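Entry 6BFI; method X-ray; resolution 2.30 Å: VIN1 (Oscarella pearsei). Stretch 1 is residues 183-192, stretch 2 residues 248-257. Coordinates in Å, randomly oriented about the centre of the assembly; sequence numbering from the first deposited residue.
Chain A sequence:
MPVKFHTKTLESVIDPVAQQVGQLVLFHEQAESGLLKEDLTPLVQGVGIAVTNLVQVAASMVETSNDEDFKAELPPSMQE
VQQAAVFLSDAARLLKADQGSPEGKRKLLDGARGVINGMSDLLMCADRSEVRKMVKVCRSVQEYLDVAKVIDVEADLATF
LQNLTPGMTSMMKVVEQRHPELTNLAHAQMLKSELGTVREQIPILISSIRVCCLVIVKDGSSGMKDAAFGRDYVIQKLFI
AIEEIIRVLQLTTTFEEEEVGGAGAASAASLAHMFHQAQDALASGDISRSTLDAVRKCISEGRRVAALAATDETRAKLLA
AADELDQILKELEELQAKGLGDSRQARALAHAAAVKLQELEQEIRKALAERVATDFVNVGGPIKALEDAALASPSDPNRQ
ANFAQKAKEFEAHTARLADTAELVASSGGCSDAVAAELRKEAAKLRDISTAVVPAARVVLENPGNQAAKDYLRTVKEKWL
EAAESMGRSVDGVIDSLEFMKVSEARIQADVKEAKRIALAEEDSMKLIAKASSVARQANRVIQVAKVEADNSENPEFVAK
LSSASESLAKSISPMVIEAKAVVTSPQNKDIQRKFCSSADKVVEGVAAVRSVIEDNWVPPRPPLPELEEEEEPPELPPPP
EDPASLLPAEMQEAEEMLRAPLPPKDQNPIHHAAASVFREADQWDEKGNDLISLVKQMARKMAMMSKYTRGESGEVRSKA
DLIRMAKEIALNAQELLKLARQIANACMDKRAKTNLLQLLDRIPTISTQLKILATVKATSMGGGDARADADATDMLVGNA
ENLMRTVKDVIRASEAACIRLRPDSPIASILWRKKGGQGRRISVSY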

ATOM      1  N   THR A 183      11.794  -7.529 -11.985  1.00 63.05           N
ATOM      2  CA  THR A 183      10.473  -8.118 -12.163  1.00 64.25           C
ATOM      3  C   THR A 183       9.523  -7.792 -11.023  1.00 65.80           C
ATOM      4  O   THR A 183       8.309  -7.959 -11.180  1.00 61.01           O
ATOM      5  CB  THR A 183      10.583  -9.641 -12.301  1.00 62.29           C
ATOM      6  OG1 THR A 183      11.330 -10.167 -11.195  1.00 61.83           O
ATOM      7  CG2 THR A 183      11.272 -10.015 -13.601  1.00 63.52           C
ATOM      8  N   ASN A 184      10.047  -7.341  -9.889  1.00 66.44           N
ATOM      9  CA  ASN A 184       9.235  -6.961  -8.742  1.00 66.06           C
ATOM     10  C   ASN A 184       8.952  -5.465  -8.806  1.00 65.86           C
ATOM     11  O   ASN A 184       9.876  -4.650  -8.706  1.00 69.64           O
ATOM     12  CB  ASN A 184       9.956  -7.317  -7.443  1.00 66.62           C
ATOM     13  CG  ASN A 184       9.051  -7.260  -6.233  1.00 68.72           C
ATOM     14  OD1 ASN A 184       8.165  -6.408  -6.140  1.00 70.19           O
ATOM     15  ND2 ASN A 184       9.268  -8.167  -5.297  1.00 70.71           N
ATOM     16  N   LEU A 185       7.679  -5.106  -8.975  1.00 69.52           N
ATOM     17  CA  LEU A 185       7.315  -3.697  -9.072  1.00 66.88           C
ATOM     18  C   LEU A 185       7.593  -2.947  -7.775  1.00 63.55           C
ATOM     19  O   LEU A 185       7.916  -1.754  -7.811  1.00 66.65           O
ATOM     20  CB  LEU A 185       5.840  -3.560  -9.454  1.00 73.13           C
ATOM     21  CG  LEU A 185       5.456  -3.971 -10.876  1.00 77.98           C
ATOM     22  CD1 LEU A 185       3.943  -3.961 -11.042  1.00 79.78           C
ATOM     23  CD2 LEU A 185       6.114  -3.051 -11.896  1.00 77.36           C
ATOM     24  N   ALA A 186       7.473  -3.622  -6.630  1.00 62.82           N
ATOM     25  CA  ALA A 186       7.706  -2.958  -5.352  1.00 62.26           C
ATOM     26  C   ALA A 186       9.155  -2.505  -5.221  1.00 57.50           C
ATOM     27  O   ALA A 186       9.424  -1.382  -4.777  1.00 59.92           O
ATOM     28  CB  ALA A 186       7.322  -3.887  -4.201  1.00 61.66           C
ATOM     29  N   HIS A 187      10.102  -3.364  -5.607  1.00 55.43           N
ATOM     30  CA  HIS A 187      11.511  -2.990  -5.553  1.00 56.05           C
ATOM     31  C   HIS A 187      11.796  -1.796  -6.455  1.00 57.07           C
ATOM     32  O   HIS A 187      12.491  -0.851  -6.058  1.00 53.79           O
ATOM     33  CB  HIS A 187      12.382  -4.182  -5.948  1.00 56.70           C
ATOM     34  CG  HIS A 187      12.271  -5.343  -5.013  1.00 59.71           C
ATOM     35  ND1 HIS A 187      11.794  -5.217  -3.725  1.00 62.48           N
ATOM     36  CD2 HIS A 187      12.572  -6.652  -5.175  1.00 62.77           C
ATOM     37  CE1 HIS A 187      11.808  -6.398  -3.135  1.00 64.68           C
ATOM     38  NE2 HIS A 187      12.275  -7.287  -3.993  1.00 66.21           N
ATOM     39  N   ALA A 188      11.262  -1.824  -7.679  1.00 60.35           N
ATOM     40  CA  ALA A 188      11.440  -0.698  -8.588  1.00 58.98           C
ATOM     41  C   ALA A 188      10.868   0.581  -7.990  1.00 60.41           C
ATOM     42  O   ALA A 188      11.462   1.658  -8.122  1.00 57.38           O
ATOM     43  CB  ALA A 188      10.788  -1.003  -9.936  1.00 55.25           C
ATOM     44  N   GLN A 189       9.725   0.475  -7.308  1.00 59.38           N
ATOM     45  CA  GLN A 189       9.118   1.655  -6.702  1.00 59.86           C
ATOM     46  C   GLN A 189       9.970   2.195  -5.559  1.00 53.19           C
ATOM     47  O   GLN A 189      10.091   3.414  -5.394  1.00 51.66           O
ATOM     48  CB  GLN A 189       7.707   1.331  -6.214  1.00 64.57           C
ATOM     49  CG  GLN A 189       6.942   2.554  -5.747  1.00 67.78           C
ATOM     50  CD  GLN A 189       6.881   3.633  -6.812  1.00 72.89           C
ATOM     51  OE1 GLN A 189       6.373   3.408  -7.911  1.00 77.82           O
ATOM     52  NE2 GLN A 189       7.411   4.810  -6.493  1.00 75.20           N
ATOM     53  N   MET A 190      10.563   1.308  -4.756  1.00 52.06           N
ATOM     54  CA  MET A 190      11.456   1.767  -3.697  1.00 56.42           C
ATOM     55  C   MET A 190      12.678   2.469  -4.279  1.00 59.94           C
ATOM     56  O   MET A 190      13.072   3.546  -3.807  1.00 61.90           O
ATOM     57  CB  MET A 190      11.872   0.593  -2.810  1.00 61.52           C
ATOM     58  CG  MET A 190      10.697  -0.142  -2.176  1.00 69.08           C
ATOM     59  SD  MET A 190      11.174  -1.522  -1.111  1.00 78.23           S
ATOM     60  CE  MET A 190      11.643  -0.644   0.378  1.00 77.64           C
ATOM     61  N   LEU A 191      13.279   1.885  -5.320  1.00 56.73           N
ATOM     62  CA  LEU A 191      14.423   2.526  -5.962  1.00 53.98           C
ATOM     63  C   LEU A 191      14.052   3.908  -6.492  1.00 53.26           C
ATOM     64  O   LEU A 191      14.758   4.890  -6.237  1.00 56.65           O
ATOM     65  CB  LEU A 191      14.964   1.638  -7.083  1.00 48.86           C
ATOM     66  CG  LEU A 191      15.618   0.336  -6.612  1.00 45.86           C
ATOM     67  CD1 LEU A 191      16.008  -0.548  -7.786  1.00 46.60           C
ATOM     68  CD2 LEU A 191      16.829   0.639  -5.740  1.00 45.92           C
ATOM     69  N   LYS A 192      12.934   4.004  -7.218  1.00 52.16           N
ATOM     70  CA  LYS A 192      12.514   5.295  -7.758  1.00 59.00           C
ATOM     71  C   LYS A 192      12.263   6.310  -6.649  1.00 60.70           C
ATOM     72  O   LYS A 192      12.626   7.488  -6.779  1.00 63.09           O
ATOM     73  CB  LYS A 192      11.262   5.126  -8.620  1.00 60.68           C
ATOM     74  CG  LYS A 192      11.499   4.387  -9.927  1.00 66.62           C
ATOM     75  CD  LYS A 192      10.230   4.313 -10.764  1.00 70.58           C
ATOM     76  CE  LYS A 192       9.142   3.522 -10.055  1.00 72.94           C
ATOM     77  NZ  LYS A 192       7.895   3.427 -10.870  1.00 75.13           N
ATOM     78  N   VAL A 248      17.988  -2.436  -1.405  1.00 58.99           N
ATOM     79  CA  VAL A 248      17.060  -2.907  -2.428  1.00 58.45           C
ATOM     80  C   VAL A 248      17.813  -3.411  -3.651  1.00 56.23           C
ATOM     81  O   VAL A 248      17.376  -4.363  -4.310  1.00 47.77           O
ATOM     82  CB  VAL A 248      16.066  -1.788  -2.791  1.00 54.64           C
ATOM     83  CG1 VAL A 248      15.088  -2.262  -3.855  1.00 55.70           C
ATOM     84  CG2 VAL A 248      15.320  -1.322  -1.549  1.00 53.21           C
ATOM     85  N   LEU A 249      18.954  -2.791  -3.971  1.00 45.97           N
ATOM     86  CA  LEU A 249      19.776  -3.255  -5.083  1.00 47.66           C
ATOM     87  C   LEU A 249      20.206  -4.704  -4.904  1.00 49.37           C
ATOM     88  O   LEU A 249      20.354  -5.433  -5.890  1.00 50.73           O
ATOM     89  CB  LEU A 249      21.010  -2.360  -5.236  1.00 51.84           C
ATOM     90  CG  LEU A 249      20.905  -1.152  -6.168  1.00 52.48           C
ATOM     91  CD1 LEU A 249      22.139  -0.265  -6.051  1.00 51.36           C
ATOM     92  CD2 LEU A 249      20.723  -1.614  -7.600  1.00 53.52           C
ATOM     93  N   GLN A 250      20.400  -5.141  -3.661  1.00 50.12           N
ATOM     94  CA  GLN A 250      20.924  -6.466  -3.367  1.00 61.57           C
ATOM     95  C   GLN A 250      19.838  -7.497  -3.085  1.00 64.27           C
ATOM     96  O   GLN A 250      20.163  -8.654  -2.800  1.00 61.67           O
ATOM     97  CB  GLN A 250      21.889  -6.392  -2.179  1.00 67.07           C
ATOM     98  CG  GLN A 250      23.139  -5.565  -2.457  1.00 68.36           C
ATOM     99  CD  GLN A 250      24.028  -5.417  -1.237  1.00 74.37           C
ATOM    100  OE1 GLN A 250      23.544  -5.372  -0.106  1.00 77.56           O
ATOM    101  NE2 GLN A 250      25.336  -5.342  -1.462  1.00 75.80           N
ATOM    102  N   LEU A 251      18.565  -7.115  -3.154  1.00 65.47           N
ATOM    103  CA  LEU A 251      17.485  -8.072  -2.966  1.00 64.30           C
ATOM    104  C   LEU A 251      17.316  -8.918  -4.219  1.00 65.63           C
ATOM    105  O   LEU A 251      17.197  -8.387  -5.328  1.00 61.38           O
ATOM    106  CB  LEU A 251      16.179  -7.354  -2.631  1.00 61.12           C
ATOM    107  CG  LEU A 251      16.064  -6.810  -1.206  1.00 65.55           C
ATOM    108  CD1 LEU A 251      14.674  -6.241  -0.962  1.00 67.40           C
ATOM    109  CD2 LEU A 251      16.389  -7.896  -0.193  1.00 67.86           C
ATOM    110  N   THR A 252      17.316 -10.238  -4.041  1.00 73.38           N
ATOM    111  CA  THR A 252      17.096 -11.185  -5.128  1.00 80.08           C
ATOM    112  C   THR A 252      15.886 -12.070  -4.848  1.00 84.58           C
ATOM    113  O   THR A 252      15.824 -13.213  -5.301  1.00 87.87           O
ATOM    114  CB  THR A 252      18.339 -12.042  -5.367  1.00 79.24           C
ATOM    115  OG1 THR A 252      18.628 -12.812  -4.192  1.00 81.61           O
ATOM    116  CG2 THR A 252      19.538 -11.165  -5.701  1.00 75.77           C
ATOM    117  N   THR A 253      14.916 -11.548  -4.099  1.00 86.62           N
ATOM    118  CA  THR A 253      13.777 -12.328  -3.640  1.00 95.18           C
ATOM    119  C   THR A 253      12.476 -11.600  -3.946  1.00 94.24           C
ATOM    120  O   THR A 253      12.434 -10.369  -4.029  1.00 93.84           O
ATOM    121  CB  THR A 253      13.856 -12.603  -2.131  1.00101.96           C
ATOM    122  OG1 THR A 253      14.012 -11.363  -1.426  1.00100.27           O
ATOM    123  CG2 THR A 253      15.029 -13.519  -1.812  1.00106.59           C
ATOM    124  N   THR A 254      11.411 -12.382  -4.113  1.00 93.05           N
ATOM    125  CA  THR A 254      10.075 -11.817  -4.241  1.00 91.08           C
ATOM    126  C   THR A 254       9.659 -11.194  -2.914  1.00 91.32           C
ATOM    127  O   THR A 254       9.729 -11.839  -1.864  1.00 94.32           O
ATOM    128  CB  THR A 254       9.075 -12.895  -4.663  1.00 90.32           C
ATOM    129  OG1 THR A 254       9.481 -13.468  -5.914  1.00 70.17           O
ATOM    130  CG2 THR A 254       7.680 -12.304  -4.811  1.00 87.12           C
ATOM    131  N   PHE A 255       9.230  -9.930  -2.966  1.00 91.96           N
ATOM    132  CA  PHE A 255       8.939  -9.187  -1.742  1.00 94.68           C
ATOM    133  C   PHE A 255       7.756  -9.783  -0.990  1.00 96.10           C
ATOM    134  O   PHE A 255       7.785  -9.889   0.242  1.00 96.85           O
ATOM    135  CB  PHE A 255       8.670  -7.719  -2.080  1.00 98.61           C
ATOM    136  CG  PHE A 255       8.561  -6.825  -0.878  1.00103.85           C
ATOM    137  CD1 PHE A 255       9.232  -7.128   0.297  1.00106.42           C
ATOM    138  CD2 PHE A 255       7.781  -5.681  -0.921  1.00104.70           C
ATOM    139  CE1 PHE A 255       9.130  -6.304   1.403  1.00107.03           C
ATOM    140  CE2 PHE A 255       7.676  -4.852   0.180  1.00105.47           C
ATOM    141  CZ  PHE A 255       8.351  -5.165   1.343  1.00106.09           C
ATOM    142  N   GLU A 256       6.713 -10.190  -1.713  1.00 98.27           N
ATOM    143  CA  GLU A 256       5.464 -10.614  -1.092  1.00102.77           C
ATOM    144  C   GLU A 256       5.541 -12.044  -0.564  1.00106.97           C
ATOM    145  O   GLU A 256       4.519 -12.729  -0.461  1.00107.70           O
ATOM    146  CB  GLU A 256       4.308 -10.473  -2.087  1.00102.85           C
ATOM    147  CG  GLU A 256       3.964  -9.028  -2.465  1.00100.07           C
ATOM    148  CD  GLU A 256       4.973  -8.389  -3.411  1.00 96.23           C
ATOM    149  OE1 GLU A 256       5.944  -9.067  -3.809  1.00 96.02           O
ATOM    150  OE2 GLU A 256       4.793  -7.204  -3.758  1.00 93.94           O
ATOM    151  N   GLU A 257       6.746 -12.500  -0.230  1.00109.68           N
ATOM    152  CA  GLU A 257       6.975 -13.796   0.399  1.00114.92           C
ATOM    153  C   GLU A 257       7.947 -13.652   1.562  1.00120.49           C
ATOM    154  O   GLU A 257       8.785 -14.523   1.810  1.00122.36           O
ATOM    155  CB  GLU A 257       7.493 -14.816  -0.613  1.00113.20           C
ATOM    156  CG  GLU A 257       6.543 -15.090  -1.768  1.00112.51           C
ATOM    157  CD  GLU A 257       7.062 -16.158  -2.713  1.00112.63           C
ATOM    158  OE1 GLU A 257       7.861 -17.011  -2.272  1.00114.97           O
ATOM    159  OE2 GLU A 257       6.671 -16.142  -3.899  1.00111.43           O
TER
HETATM  160  O   HOH W   1       5.390  -6.276  -6.493  1.00 66.05           O

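Stretch 2 leaves a helix at Val248 and Leu249 and then continues as irregular chain past the first turns of the helix that begins at Leu185; together the two stretches bury 494 Å².

Val248 gives the largest share of its own stretch, 91 Å². Its CA-to-CB bond points toward stretch 1, and with chi1 at 180° (t), Val248 CG1 lies 3.8 Å from Leu191 CG and 3.7 Å from His187 O, and CG2 lies 4.1 Å from Met190 CB. A branched, compact side chain suits this position, where CA of Val248 is 6.4 Å from CA of His187. Leu249 starts away from the helix, but its end turns back, leaving CG 4.5 Å from Leu191 CD2.

Leu251 points toward His187. Its CB lies over one face of the imidazole, and its CD1 is 3.6 Å from His187 CE1, so the ring is packed against aliphatic carbon. At the edge of that ring sits the one direct hydrogen bond between the stretches: His187 NE2 donates to Thr253 O at 3.1 Å, with an N-H...O angle of 163°. Thr253 directs its side chain away and contributes through its carbonyl.

Phe255 points back toward the helix. Its CD2 is 3.8 Å from Ala186 CB, a small side chain that lets the ring come close. The His187 ring meets it obliquely, centroids 5.8 Å apart and planes at 44°, and Met190 SD stands 5.4 Å from its centroid. Phe255 N is 2.9 Å from Asn184 ND2, but both are donors, so no hydrogen bond results.

Glu256 joins through water 1, which donates to Glu256 OE2 (2.9 Å) and to Asn184 OD1 (2.8 Å). That same OD1 caps the helix, accepting from Ala186 N at 2.9 Å, thereby linking cap and bridge.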